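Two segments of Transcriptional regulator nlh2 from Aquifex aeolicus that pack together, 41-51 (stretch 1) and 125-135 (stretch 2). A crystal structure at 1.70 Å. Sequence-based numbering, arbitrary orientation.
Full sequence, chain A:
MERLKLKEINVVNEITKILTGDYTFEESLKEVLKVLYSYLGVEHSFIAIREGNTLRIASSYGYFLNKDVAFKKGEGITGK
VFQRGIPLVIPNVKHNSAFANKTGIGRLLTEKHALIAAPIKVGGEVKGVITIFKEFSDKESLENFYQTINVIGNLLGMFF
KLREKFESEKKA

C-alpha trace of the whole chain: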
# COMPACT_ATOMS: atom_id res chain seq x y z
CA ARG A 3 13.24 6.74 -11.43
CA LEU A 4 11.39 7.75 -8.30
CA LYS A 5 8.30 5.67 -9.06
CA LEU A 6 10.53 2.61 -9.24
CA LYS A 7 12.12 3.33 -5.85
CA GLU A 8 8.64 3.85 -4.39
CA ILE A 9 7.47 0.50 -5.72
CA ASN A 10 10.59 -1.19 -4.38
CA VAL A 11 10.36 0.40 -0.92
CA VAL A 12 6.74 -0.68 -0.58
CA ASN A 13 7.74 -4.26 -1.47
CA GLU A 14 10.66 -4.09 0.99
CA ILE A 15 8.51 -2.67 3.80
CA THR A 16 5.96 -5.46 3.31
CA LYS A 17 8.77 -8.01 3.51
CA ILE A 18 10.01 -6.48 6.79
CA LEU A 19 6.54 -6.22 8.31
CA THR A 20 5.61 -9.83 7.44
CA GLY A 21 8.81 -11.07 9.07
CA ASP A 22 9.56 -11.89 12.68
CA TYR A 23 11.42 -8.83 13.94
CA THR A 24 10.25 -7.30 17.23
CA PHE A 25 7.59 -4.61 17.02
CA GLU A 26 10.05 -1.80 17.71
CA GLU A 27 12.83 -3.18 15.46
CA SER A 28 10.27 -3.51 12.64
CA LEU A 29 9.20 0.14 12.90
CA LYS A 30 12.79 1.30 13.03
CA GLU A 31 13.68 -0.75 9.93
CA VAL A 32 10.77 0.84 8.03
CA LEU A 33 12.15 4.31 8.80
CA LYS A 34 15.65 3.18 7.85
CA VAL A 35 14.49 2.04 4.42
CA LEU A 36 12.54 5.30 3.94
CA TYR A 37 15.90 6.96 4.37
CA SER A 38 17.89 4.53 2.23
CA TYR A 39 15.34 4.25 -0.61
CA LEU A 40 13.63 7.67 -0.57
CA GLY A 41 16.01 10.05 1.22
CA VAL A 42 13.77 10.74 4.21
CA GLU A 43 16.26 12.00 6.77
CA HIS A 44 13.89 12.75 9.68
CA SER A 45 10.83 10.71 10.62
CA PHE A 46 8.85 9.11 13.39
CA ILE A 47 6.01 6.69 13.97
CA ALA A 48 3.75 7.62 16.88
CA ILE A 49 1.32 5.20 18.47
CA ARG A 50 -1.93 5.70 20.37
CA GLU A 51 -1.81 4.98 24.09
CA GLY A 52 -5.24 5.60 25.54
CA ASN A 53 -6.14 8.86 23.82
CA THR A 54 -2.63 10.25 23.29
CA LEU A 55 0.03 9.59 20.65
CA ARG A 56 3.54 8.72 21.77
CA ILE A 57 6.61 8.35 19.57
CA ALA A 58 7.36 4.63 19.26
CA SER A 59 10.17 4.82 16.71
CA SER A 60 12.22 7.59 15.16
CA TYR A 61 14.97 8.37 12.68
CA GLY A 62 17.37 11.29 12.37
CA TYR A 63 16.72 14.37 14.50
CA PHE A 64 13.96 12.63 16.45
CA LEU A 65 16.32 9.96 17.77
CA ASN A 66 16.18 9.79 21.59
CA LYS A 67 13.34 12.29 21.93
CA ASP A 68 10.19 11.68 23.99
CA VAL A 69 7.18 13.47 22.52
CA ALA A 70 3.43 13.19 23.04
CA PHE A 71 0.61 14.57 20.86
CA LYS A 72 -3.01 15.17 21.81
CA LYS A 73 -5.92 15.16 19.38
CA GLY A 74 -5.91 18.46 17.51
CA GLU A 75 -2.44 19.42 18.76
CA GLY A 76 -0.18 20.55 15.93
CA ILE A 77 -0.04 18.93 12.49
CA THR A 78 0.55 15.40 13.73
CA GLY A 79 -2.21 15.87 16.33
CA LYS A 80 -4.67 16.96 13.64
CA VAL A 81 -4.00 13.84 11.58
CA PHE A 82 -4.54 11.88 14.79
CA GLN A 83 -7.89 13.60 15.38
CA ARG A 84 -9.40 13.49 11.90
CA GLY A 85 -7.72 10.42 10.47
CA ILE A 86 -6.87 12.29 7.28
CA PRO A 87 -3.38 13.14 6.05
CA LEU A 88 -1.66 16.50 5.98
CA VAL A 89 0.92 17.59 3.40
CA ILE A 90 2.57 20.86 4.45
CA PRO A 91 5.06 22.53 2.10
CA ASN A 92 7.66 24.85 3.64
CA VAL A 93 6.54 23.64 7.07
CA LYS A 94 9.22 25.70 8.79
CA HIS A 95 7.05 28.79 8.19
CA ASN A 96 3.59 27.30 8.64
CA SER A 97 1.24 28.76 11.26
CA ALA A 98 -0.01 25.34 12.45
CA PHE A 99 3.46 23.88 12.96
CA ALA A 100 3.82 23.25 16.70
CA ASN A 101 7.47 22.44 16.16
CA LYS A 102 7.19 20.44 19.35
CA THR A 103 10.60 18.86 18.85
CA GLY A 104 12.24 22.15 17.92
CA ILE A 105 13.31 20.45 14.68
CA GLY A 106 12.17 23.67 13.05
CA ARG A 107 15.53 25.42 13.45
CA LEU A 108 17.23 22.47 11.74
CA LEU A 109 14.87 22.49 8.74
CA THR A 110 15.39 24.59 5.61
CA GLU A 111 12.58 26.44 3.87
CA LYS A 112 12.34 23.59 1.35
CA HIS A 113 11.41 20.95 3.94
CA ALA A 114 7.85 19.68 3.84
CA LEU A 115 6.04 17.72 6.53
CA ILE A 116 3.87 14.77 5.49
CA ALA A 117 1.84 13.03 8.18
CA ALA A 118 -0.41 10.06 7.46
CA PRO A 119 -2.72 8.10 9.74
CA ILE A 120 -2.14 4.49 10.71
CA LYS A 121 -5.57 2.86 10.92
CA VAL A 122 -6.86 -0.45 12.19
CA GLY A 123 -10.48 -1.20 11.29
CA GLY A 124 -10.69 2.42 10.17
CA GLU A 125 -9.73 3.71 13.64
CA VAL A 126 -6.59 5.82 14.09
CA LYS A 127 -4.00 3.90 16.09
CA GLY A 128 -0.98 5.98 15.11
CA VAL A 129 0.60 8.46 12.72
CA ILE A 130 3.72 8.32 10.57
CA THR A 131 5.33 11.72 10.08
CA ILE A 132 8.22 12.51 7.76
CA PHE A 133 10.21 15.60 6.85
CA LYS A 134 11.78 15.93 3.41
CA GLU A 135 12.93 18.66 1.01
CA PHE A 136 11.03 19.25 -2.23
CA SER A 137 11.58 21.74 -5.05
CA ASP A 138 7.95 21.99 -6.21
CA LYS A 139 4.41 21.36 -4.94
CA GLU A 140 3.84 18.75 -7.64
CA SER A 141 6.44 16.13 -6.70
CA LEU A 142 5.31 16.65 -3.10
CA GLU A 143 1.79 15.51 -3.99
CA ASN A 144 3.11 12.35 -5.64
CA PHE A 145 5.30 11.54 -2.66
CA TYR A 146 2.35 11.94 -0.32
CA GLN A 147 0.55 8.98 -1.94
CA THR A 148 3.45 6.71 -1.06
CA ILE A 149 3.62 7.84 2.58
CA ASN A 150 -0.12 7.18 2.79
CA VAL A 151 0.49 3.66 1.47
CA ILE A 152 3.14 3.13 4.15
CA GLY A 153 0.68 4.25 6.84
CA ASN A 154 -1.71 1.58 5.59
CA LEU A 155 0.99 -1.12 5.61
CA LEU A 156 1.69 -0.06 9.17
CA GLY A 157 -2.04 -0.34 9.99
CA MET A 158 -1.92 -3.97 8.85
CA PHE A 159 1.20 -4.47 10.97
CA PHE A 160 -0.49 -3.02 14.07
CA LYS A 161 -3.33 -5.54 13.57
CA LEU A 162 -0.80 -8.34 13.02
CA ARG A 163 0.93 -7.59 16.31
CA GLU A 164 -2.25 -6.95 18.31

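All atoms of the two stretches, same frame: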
# COMPACT_ATOMS: atom_id res chain seq x y z
N GLY A 41 15.29 8.88 0.76
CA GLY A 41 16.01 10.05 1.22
C GLY A 41 15.32 10.81 2.35
O GLY A 41 15.53 12.01 2.53
N VAL A 42 14.49 10.11 3.10
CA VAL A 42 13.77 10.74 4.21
C VAL A 42 14.66 10.74 5.43
O VAL A 42 14.84 9.72 6.08
CB VAL A 42 12.47 9.99 4.53
CG1 VAL A 42 11.82 10.55 5.77
CG2 VAL A 42 11.53 10.05 3.34
N GLU A 43 15.21 11.91 5.75
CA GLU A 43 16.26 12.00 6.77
C GLU A 43 15.73 12.12 8.20
O GLU A 43 16.43 11.79 9.15
CB GLU A 43 17.22 13.15 6.43
CG GLU A 43 18.11 12.85 5.20
CD GLU A 43 18.49 14.10 4.41
OE1 GLU A 43 17.64 14.58 3.63
OE2 GLU A 43 19.63 14.59 4.55
N HIS A 44 14.50 12.61 8.36
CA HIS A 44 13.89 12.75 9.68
C HIS A 44 12.47 12.20 9.66
O HIS A 44 11.67 12.56 8.81
CB HIS A 44 13.85 14.22 10.10
CG HIS A 44 15.16 14.94 9.94
ND1 HIS A 44 16.15 14.88 10.88
CD2 HIS A 44 15.62 15.73 8.94
CE1 HIS A 44 17.19 15.62 10.48
NE2 HIS A 44 16.88 16.15 9.31
N SER A 45 12.15 11.34 10.62
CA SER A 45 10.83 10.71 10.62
C SER A 45 10.53 10.10 11.96
O SER A 45 11.43 9.83 12.75
CB SER A 45 10.77 9.61 9.56
OG SER A 45 11.72 8.59 9.84
N PHE A 46 9.25 9.86 12.21
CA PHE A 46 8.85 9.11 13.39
C PHE A 46 7.52 8.42 13.15
O PHE A 46 6.76 8.79 12.26
CB PHE A 46 8.82 10.01 14.64
CG PHE A 46 7.75 11.08 14.64
CD1 PHE A 46 6.43 10.78 14.92
CD2 PHE A 46 8.09 12.40 14.40
CE1 PHE A 46 5.45 11.78 14.93
CE2 PHE A 46 7.13 13.41 14.41
CZ PHE A 46 5.81 13.10 14.68
N ILE A 47 7.28 7.38 13.93
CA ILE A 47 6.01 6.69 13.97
C ILE A 47 5.53 6.83 15.40
O ILE A 47 6.24 6.46 16.34
CB ILE A 47 6.16 5.21 13.56
CG1 ILE A 47 6.56 5.13 12.09
CG2 ILE A 47 4.87 4.45 13.80
CD1 ILE A 47 7.07 3.77 11.62
N ALA A 48 4.34 7.43 15.57
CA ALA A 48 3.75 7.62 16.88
C ALA A 48 2.54 6.71 17.03
O ALA A 48 1.79 6.49 16.07
CB ALA A 48 3.34 9.05 17.07
N ILE A 49 2.36 6.18 18.23
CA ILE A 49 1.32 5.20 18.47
C ILE A 49 0.38 5.67 19.57
O ILE A 49 0.81 6.32 20.53
CB ILE A 49 1.93 3.85 18.86
CG1 ILE A 49 2.80 3.37 17.70
CG2 ILE A 49 0.85 2.85 19.19
CD1 ILE A 49 3.65 2.15 18.01
N ARG A 50 -0.89 5.31 19.43
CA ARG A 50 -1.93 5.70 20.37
C ARG A 50 -1.84 4.89 21.66
O ARG A 50 -1.88 3.67 21.64
CB ARG A 50 -3.29 5.48 19.75
CG ARG A 50 -4.45 6.02 20.54
CD ARG A 50 -5.68 5.98 19.65
NE ARG A 50 -6.82 6.72 20.18
CZ ARG A 50 -7.83 7.15 19.42
NH1 ARG A 50 -7.84 6.92 18.11
NH2 ARG A 50 -8.84 7.82 19.97
N GLU A 51 -1.73 5.60 22.77
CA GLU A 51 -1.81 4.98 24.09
C GLU A 51 -2.93 5.68 24.83
O GLU A 51 -2.79 6.84 25.22
CB GLU A 51 -0.48 5.14 24.84
CG GLU A 51 0.72 4.57 24.09
CD GLU A 51 2.04 4.84 24.79
OE1 GLU A 51 2.03 5.50 25.85
OE2 GLU A 51 3.09 4.40 24.27
N GLU A 125 -10.01 2.85 12.48
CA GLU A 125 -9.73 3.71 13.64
C GLU A 125 -8.27 4.10 13.69
O GLU A 125 -7.40 3.25 13.49
CB GLU A 125 -10.09 3.00 14.94
CG GLU A 125 -11.56 2.72 15.12
CD GLU A 125 -11.89 2.28 16.54
OE1 GLU A 125 -10.97 1.80 17.25
OE2 GLU A 125 -13.08 2.41 16.93
N VAL A 126 -7.99 5.37 13.99
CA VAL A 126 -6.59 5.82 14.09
C VAL A 126 -5.88 5.22 15.31
O VAL A 126 -6.28 5.42 16.46
CB VAL A 126 -6.48 7.35 14.15
CG1 VAL A 126 -5.04 7.77 14.26
CG2 VAL A 126 -7.15 8.00 12.93
N LYS A 127 -4.80 4.50 15.04
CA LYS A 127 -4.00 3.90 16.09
C LYS A 127 -2.60 4.49 16.13
O LYS A 127 -1.81 4.17 17.00
CB LYS A 127 -3.90 2.39 15.86
CG LYS A 127 -5.24 1.69 15.85
CD LYS A 127 -5.94 1.89 17.16
CE LYS A 127 -6.90 0.74 17.46
NZ LYS A 127 -7.41 0.82 18.86
N GLY A 128 -2.27 5.32 15.14
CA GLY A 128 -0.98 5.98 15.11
C GLY A 128 -0.86 6.94 13.94
O GLY A 128 -1.80 7.13 13.15
N VAL A 129 0.30 7.56 13.84
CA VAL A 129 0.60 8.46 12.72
C VAL A 129 2.05 8.26 12.32
O VAL A 129 2.91 8.07 13.19
CB VAL A 129 0.40 9.95 13.12
CG1 VAL A 129 0.90 10.89 12.01
CG2 VAL A 129 -1.07 10.21 13.50
N ILE A 130 2.33 8.25 11.02
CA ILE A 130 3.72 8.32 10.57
C ILE A 130 3.94 9.70 10.00
O ILE A 130 3.14 10.18 9.18
CB ILE A 130 4.07 7.22 9.55
CG1 ILE A 130 5.48 7.45 8.99
CG2 ILE A 130 3.05 7.16 8.42
CD1 ILE A 130 5.99 6.30 8.11
N THR A 131 5.00 10.35 10.47
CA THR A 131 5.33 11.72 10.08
C THR A 131 6.74 11.77 9.53
O THR A 131 7.68 11.24 10.15
CB THR A 131 5.22 12.65 11.28
OG1 THR A 131 3.86 12.68 11.73
CG2 THR A 131 5.69 14.07 10.93
N ILE A 132 6.90 12.40 8.38
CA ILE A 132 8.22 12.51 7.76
C ILE A 132 8.50 13.95 7.36
O ILE A 132 7.59 14.73 7.09
CB ILE A 132 8.37 11.59 6.52
CG1 ILE A 132 7.54 12.08 5.34
CG2 ILE A 132 7.95 10.16 6.85
CD1 ILE A 132 8.31 12.89 4.34
N PHE A 133 9.78 14.30 7.31
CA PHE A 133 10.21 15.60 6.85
C PHE A 133 11.16 15.38 5.67
O PHE A 133 12.07 14.55 5.74
CB PHE A 133 10.95 16.33 7.96
CG PHE A 133 10.07 16.73 9.11
CD1 PHE A 133 9.78 15.84 10.12
CD2 PHE A 133 9.55 18.02 9.18
CE1 PHE A 133 8.98 16.20 11.17
CE2 PHE A 133 8.74 18.39 10.23
CZ PHE A 133 8.46 17.48 11.23
N LYS A 134 10.95 16.11 4.58
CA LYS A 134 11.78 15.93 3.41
C LYS A 134 11.73 17.17 2.52
O LYS A 134 10.68 17.80 2.39
CB LYS A 134 11.30 14.72 2.62
CG LYS A 134 12.07 14.48 1.33
CD LYS A 134 11.59 13.20 0.66
CE LYS A 134 12.11 13.07 -0.76
NZ LYS A 134 13.59 12.92 -0.78
N GLU A 135 12.86 17.52 1.92
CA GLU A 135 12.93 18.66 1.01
C GLU A 135 12.33 18.36 -0.36
O GLU A 135 12.55 17.30 -0.93
CB GLU A 135 14.39 19.09 0.80
CG GLU A 135 15.06 19.72 2.01
CD GLU A 135 16.36 20.39 1.63
OE1 GLU A 135 17.03 19.89 0.70
OE2 GLU A 135 16.71 21.42 2.24
O HOH W 1 14.51 14.23 4.47
O HOH W 2 15.47 15.97 2.76

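The two stretches pair as antiparallel strands, in register from Ser45 opposite Ile132 to Ile49 opposite Gly128, and their side chains alternate between the two faces of the sheet. Paired backbone bonds join Phe46 to Thr131 (Phe46 N to Thr131 O, 2.9 Å; Thr131 N to Phe46 O, 3.0 Å) and Ala48 to Val129 (Ala48 N to Val129 O, 2.8 Å; Val129 N to Ala48 O, 2.9 Å). On the face carrying these four side chains, Phe46 adopts the p rotamer (chi1 67°), which swings its ring across the neighbouring strand; Thr131 CB lies over the ring face, 3.8 Å from its centroid, in a CH-pi contact. Thr131 is m, its OG1 hydrogen-bonded elsewhere in the structure.

On the other face, Ile47 (m) and Ile130 (t) both extend chi2 to t and meet at 4.0 Å between their CG1 atoms. Ile132 is less regular, with chi1 p and chi2 between wells at 97°; its CB packs 3.7 Å from CG1 of Val42. Gly128, opposite Ile49, is nearly fully extended, and a CB there would fall 2.5 Å from Ala48 O, a clash.

Arg50 is extended, with chi1 to chi3 all t. Arg50 N donates to Lys127 O (2.8 Å), while the outstretched side chain reaches along the partner strand to place Arg50 NH1 2.7 Å from Val126 O, a hydrogen bond made near the guanidinium plane.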